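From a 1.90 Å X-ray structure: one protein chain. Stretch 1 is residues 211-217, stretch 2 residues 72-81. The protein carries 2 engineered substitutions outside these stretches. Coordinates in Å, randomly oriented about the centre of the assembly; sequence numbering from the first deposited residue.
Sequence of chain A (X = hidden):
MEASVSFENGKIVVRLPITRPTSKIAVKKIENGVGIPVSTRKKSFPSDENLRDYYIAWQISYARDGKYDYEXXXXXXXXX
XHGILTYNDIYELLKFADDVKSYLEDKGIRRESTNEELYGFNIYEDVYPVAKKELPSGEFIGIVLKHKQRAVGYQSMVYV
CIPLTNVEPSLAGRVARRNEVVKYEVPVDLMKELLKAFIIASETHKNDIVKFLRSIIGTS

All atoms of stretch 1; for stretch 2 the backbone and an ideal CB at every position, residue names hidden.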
# COMPACT_ATOMS: atom_id res chain seq x y z
N LYS A 211 -5.56 -32.24 9.30
CA LYS A 211 -4.24 -32.61 8.83
C LYS A 211 -3.13 -32.14 9.81
O LYS A 211 -2.16 -32.88 10.09
CB LYS A 211 -4.04 -32.02 7.43
CG LYS A 211 -2.70 -32.31 6.82
CD LYS A 211 -2.68 -32.03 5.32
CE LYS A 211 -1.33 -32.41 4.70
NZ LYS A 211 -0.85 -33.75 5.18
N PHE A 212 -3.27 -30.93 10.29
CA PHE A 212 -2.34 -30.39 11.30
C PHE A 212 -2.35 -31.23 12.59
O PHE A 212 -1.29 -31.64 13.08
CB PHE A 212 -2.71 -28.95 11.64
CG PHE A 212 -1.98 -28.42 12.85
CD1 PHE A 212 -0.59 -28.34 12.86
CD2 PHE A 212 -2.69 -28.03 13.97
CE1 PHE A 212 0.08 -27.86 13.98
CE2 PHE A 212 -2.03 -27.55 15.10
CZ PHE A 212 -0.66 -27.46 15.10
N LEU A 213 -3.53 -31.47 13.14
CA LEU A 213 -3.63 -32.28 14.35
C LEU A 213 -3.11 -33.68 14.12
O LEU A 213 -2.34 -34.20 14.91
CB LEU A 213 -5.07 -32.35 14.87
CG LEU A 213 -5.63 -30.99 15.34
CD1 LEU A 213 -7.10 -31.12 15.68
CD2 LEU A 213 -4.80 -30.47 16.58
N ARG A 214 -3.50 -34.32 13.01
CA ARG A 214 -2.95 -35.62 12.70
C ARG A 214 -1.43 -35.60 12.67
O ARG A 214 -0.80 -36.57 13.07
CB ARG A 214 -3.49 -36.19 11.35
CG ARG A 214 -4.93 -36.63 11.48
CD ARG A 214 -5.50 -36.98 10.11
NE ARG A 214 -6.91 -37.36 10.13
CZ ARG A 214 -7.67 -37.42 9.02
NH1 ARG A 214 -7.16 -37.08 7.81
NH2 ARG A 214 -8.93 -37.80 9.12
N SER A 215 -0.84 -34.49 12.23
CA SER A 215 0.61 -34.44 12.05
C SER A 215 1.31 -34.26 13.39
O SER A 215 2.46 -34.68 13.53
CB SER A 215 1.01 -33.29 11.12
OG SER A 215 0.92 -32.04 11.78
N ILE A 216 0.65 -33.62 14.35
CA ILE A 216 1.35 -33.47 15.63
C ILE A 216 1.25 -34.75 16.50
O ILE A 216 2.11 -34.98 17.32
CB ILE A 216 0.86 -32.26 16.43
CG1 ILE A 216 -0.54 -32.48 16.93
CG2 ILE A 216 0.96 -30.95 15.63
CD1 ILE A 216 -1.05 -31.24 17.75
N ILE A 217 0.22 -35.56 16.33
CA ILE A 217 0.20 -36.91 16.89
C ILE A 217 1.41 -37.72 16.38
O ILE A 217 2.07 -38.42 17.15
CB ILE A 217 -1.07 -37.68 16.47
CG1 ILE A 217 -2.31 -37.12 17.12
CG2 ILE A 217 -0.95 -39.18 16.85
CD1 ILE A 217 -3.52 -37.81 16.52
N UNK A 72 -1.83 -19.83 16.37
CA UNK A 72 -2.51 -20.96 16.96
C UNK A 72 -1.73 -22.29 16.72
O UNK A 72 -1.72 -23.12 17.60
CB UNK A 72 -3.93 -21.06 16.39
N UNK A 73 -1.11 -22.49 15.55
CA UNK A 73 -0.43 -23.79 15.40
C UNK A 73 0.81 -23.87 16.30
O UNK A 73 1.19 -24.96 16.76
CB UNK A 73 -0.03 -24.02 13.94
N UNK A 74 1.46 -22.74 16.54
CA UNK A 74 2.61 -22.78 17.43
C UNK A 74 2.14 -22.99 18.89
O UNK A 74 2.79 -23.74 19.65
CB UNK A 74 3.43 -21.49 17.30
N UNK A 75 1.01 -22.38 19.27
CA UNK A 75 0.44 -22.61 20.58
C UNK A 75 0.18 -24.10 20.80
O UNK A 75 0.55 -24.70 21.82
CB UNK A 75 -0.85 -21.81 20.75
N UNK A 76 -0.51 -24.67 19.84
CA UNK A 76 -0.96 -26.06 19.95
C UNK A 76 0.21 -27.04 19.91
O UNK A 76 0.26 -27.99 20.70
CB UNK A 76 -1.95 -26.39 18.83
N UNK A 77 1.17 -26.83 19.02
CA UNK A 77 2.29 -27.77 18.95
C UNK A 77 3.06 -27.69 20.28
O UNK A 77 3.46 -28.71 20.85
CB UNK A 77 3.20 -27.46 17.76
N UNK A 78 3.26 -26.47 20.79
CA UNK A 78 3.97 -26.32 22.09
C UNK A 78 3.13 -26.92 23.22
O UNK A 78 3.68 -27.59 24.10
CB UNK A 78 4.27 -24.85 22.38
N UNK A 79 1.81 -26.69 23.18
CA UNK A 79 0.95 -27.24 24.24
C UNK A 79 1.00 -28.78 24.27
O UNK A 79 1.00 -29.43 25.32
CB UNK A 79 -0.49 -26.77 24.04
N UNK A 80 0.97 -29.38 23.08
CA UNK A 80 1.04 -30.84 23.03
C UNK A 80 2.42 -31.36 23.39
O UNK A 80 2.54 -32.32 24.15
CB UNK A 80 0.65 -31.34 21.64
N UNK A 81 3.49 -30.72 22.90
CA UNK A 81 4.84 -31.12 23.31
C UNK A 81 4.97 -31.23 24.84
O UNK A 81 5.64 -32.12 25.35
CB UNK A 81 5.86 -30.12 22.77

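Stretch 2 is helical throughout and runs beside the helix of residues 211-216, with 28° between their N-to-C directions. Two residues of stretch 1, Phe212 and Ile216, point their CA-to-CB bonds toward it and offer a largely apolar surface.

At position 72 the CB points sideways with nothing of stretch 1 within 5.5 Å; the residue is Leu72, which makes no contact.

Position 73 is tighter. Its ideal CB lies 3.7 Å from Phe212 CZ, which favours a small side chain, or a longer one that turns aside from the ring. Ser73 fits: its CB sits 4.0 Å from the centroid of the Phe212 ring in an off-centre CH-pi contact, and Phe212 CZ also approaches the backbone Ser73 O at 3.5 Å.

Position 74 points away and position 75 sideways, both beyond reach of stretch 1 at CB, so many residues would serve. They are Arg74 and Met75, and the end of Met75 leads away.

Position 76 points toward stretch 1, its ideal CB 3.9 Å from Phe212 CE2, 5.1 Å from Ile216 CD1 and 5.5 Å from Leu213 CD2. Three apolar groups and short distances suit a compact aliphatic side chain such as valine, alanine or isoleucine. Val76, with chi1 in t, directs CG1 among them: Val76 CG1 lies 3.7 Å from both Phe212 CE2 and Ile216 CD1, and 4.2 Å from Leu213 CD2.

At position 77 the CB points sideways, 4.7 Å from both Ile216 CG2 and Phe212 CZ. An aliphatic chain could pack here, while a long polar one could follow the helix side toward the hydroxyl of Ser215. Arg77 takes the latter course. Its guanidinium lays one face over Phe212 CE1, with Arg77 NH1 3.6 Å from that atom and near the plane of the ring, at its edge. A water accepts from Arg77 NH1 at 2.9 Å and donates to Ser215 OG at 3.0 Å, bridging the helices where no direct hydrogen bond forms.

Position 80 points toward stretch 1, its ideal CB 4.2 Å from Ile216 CD1. Aliphatic or aromatic side chains would suit, as would a polar one extending toward the carbonyl of Ile216. His80 covers the isoleucine, and its CD2 lies 3.8 Å from Ile216 O, a contact rather than a hydrogen bond.

Positions 78, 79 and 81 are out of reach and stretch 1 does not discriminate there; they hold Leu78, Ala79 and Glu81.

Stretch 2, residues 72-81: LSRMVRLAHE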
# COMPACT_ATOMS: atom_id res chain seq x y z
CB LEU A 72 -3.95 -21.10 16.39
CG LEU A 72 -4.77 -22.25 17.02
CD1 LEU A 72 -5.03 -22.11 18.56
CD2 LEU A 72 -6.12 -22.39 16.30
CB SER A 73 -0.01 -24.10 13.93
OG SER A 73 0.71 -23.05 13.29
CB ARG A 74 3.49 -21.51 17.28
CG ARG A 74 4.64 -21.44 18.34
CD ARG A 74 5.61 -20.28 18.08
NE ARG A 74 6.51 -20.55 16.96
CZ ARG A 74 7.57 -19.82 16.64
NH1 ARG A 74 7.88 -18.73 17.34
NH2 ARG A 74 8.33 -20.16 15.60
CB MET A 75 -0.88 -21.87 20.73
CG MET A 75 -0.67 -20.36 20.82
SD MET A 75 -2.17 -19.42 20.51
CE MET A 75 -3.41 -20.16 21.39
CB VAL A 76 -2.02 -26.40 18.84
CG1 VAL A 76 -2.33 -27.90 18.76
CG2 VAL A 76 -3.33 -25.62 19.17
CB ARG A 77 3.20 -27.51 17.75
CG ARG A 77 4.32 -28.56 17.63
CD ARG A 77 5.23 -28.34 16.42
NE ARG A 77 4.57 -28.62 15.14
CZ ARG A 77 4.13 -27.66 14.33
NH1 ARG A 77 3.57 -27.98 13.18
NH2 ARG A 77 4.26 -26.39 14.68
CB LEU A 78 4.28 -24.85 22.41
CG LEU A 78 5.43 -24.18 21.66
CD1 LEU A 78 5.51 -22.70 22.11
CD2 LEU A 78 6.77 -24.93 21.83
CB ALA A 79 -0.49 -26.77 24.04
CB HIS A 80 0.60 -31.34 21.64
CG HIS A 80 0.62 -32.82 21.53
ND1 HIS A 80 -0.16 -33.64 22.32
CD2 HIS A 80 1.41 -33.65 20.80
CE1 HIS A 80 0.10 -34.91 22.04
NE2 HIS A 80 1.05 -34.93 21.12
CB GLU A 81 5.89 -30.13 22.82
CG GLU A 81 6.12 -30.04 21.32
CD GLU A 81 7.15 -28.96 20.97
OE1 GLU A 81 8.09 -28.74 21.79
OE2 GLU A 81 6.99 -28.32 19.90
O HOH W 1 3.47 -30.78 12.61
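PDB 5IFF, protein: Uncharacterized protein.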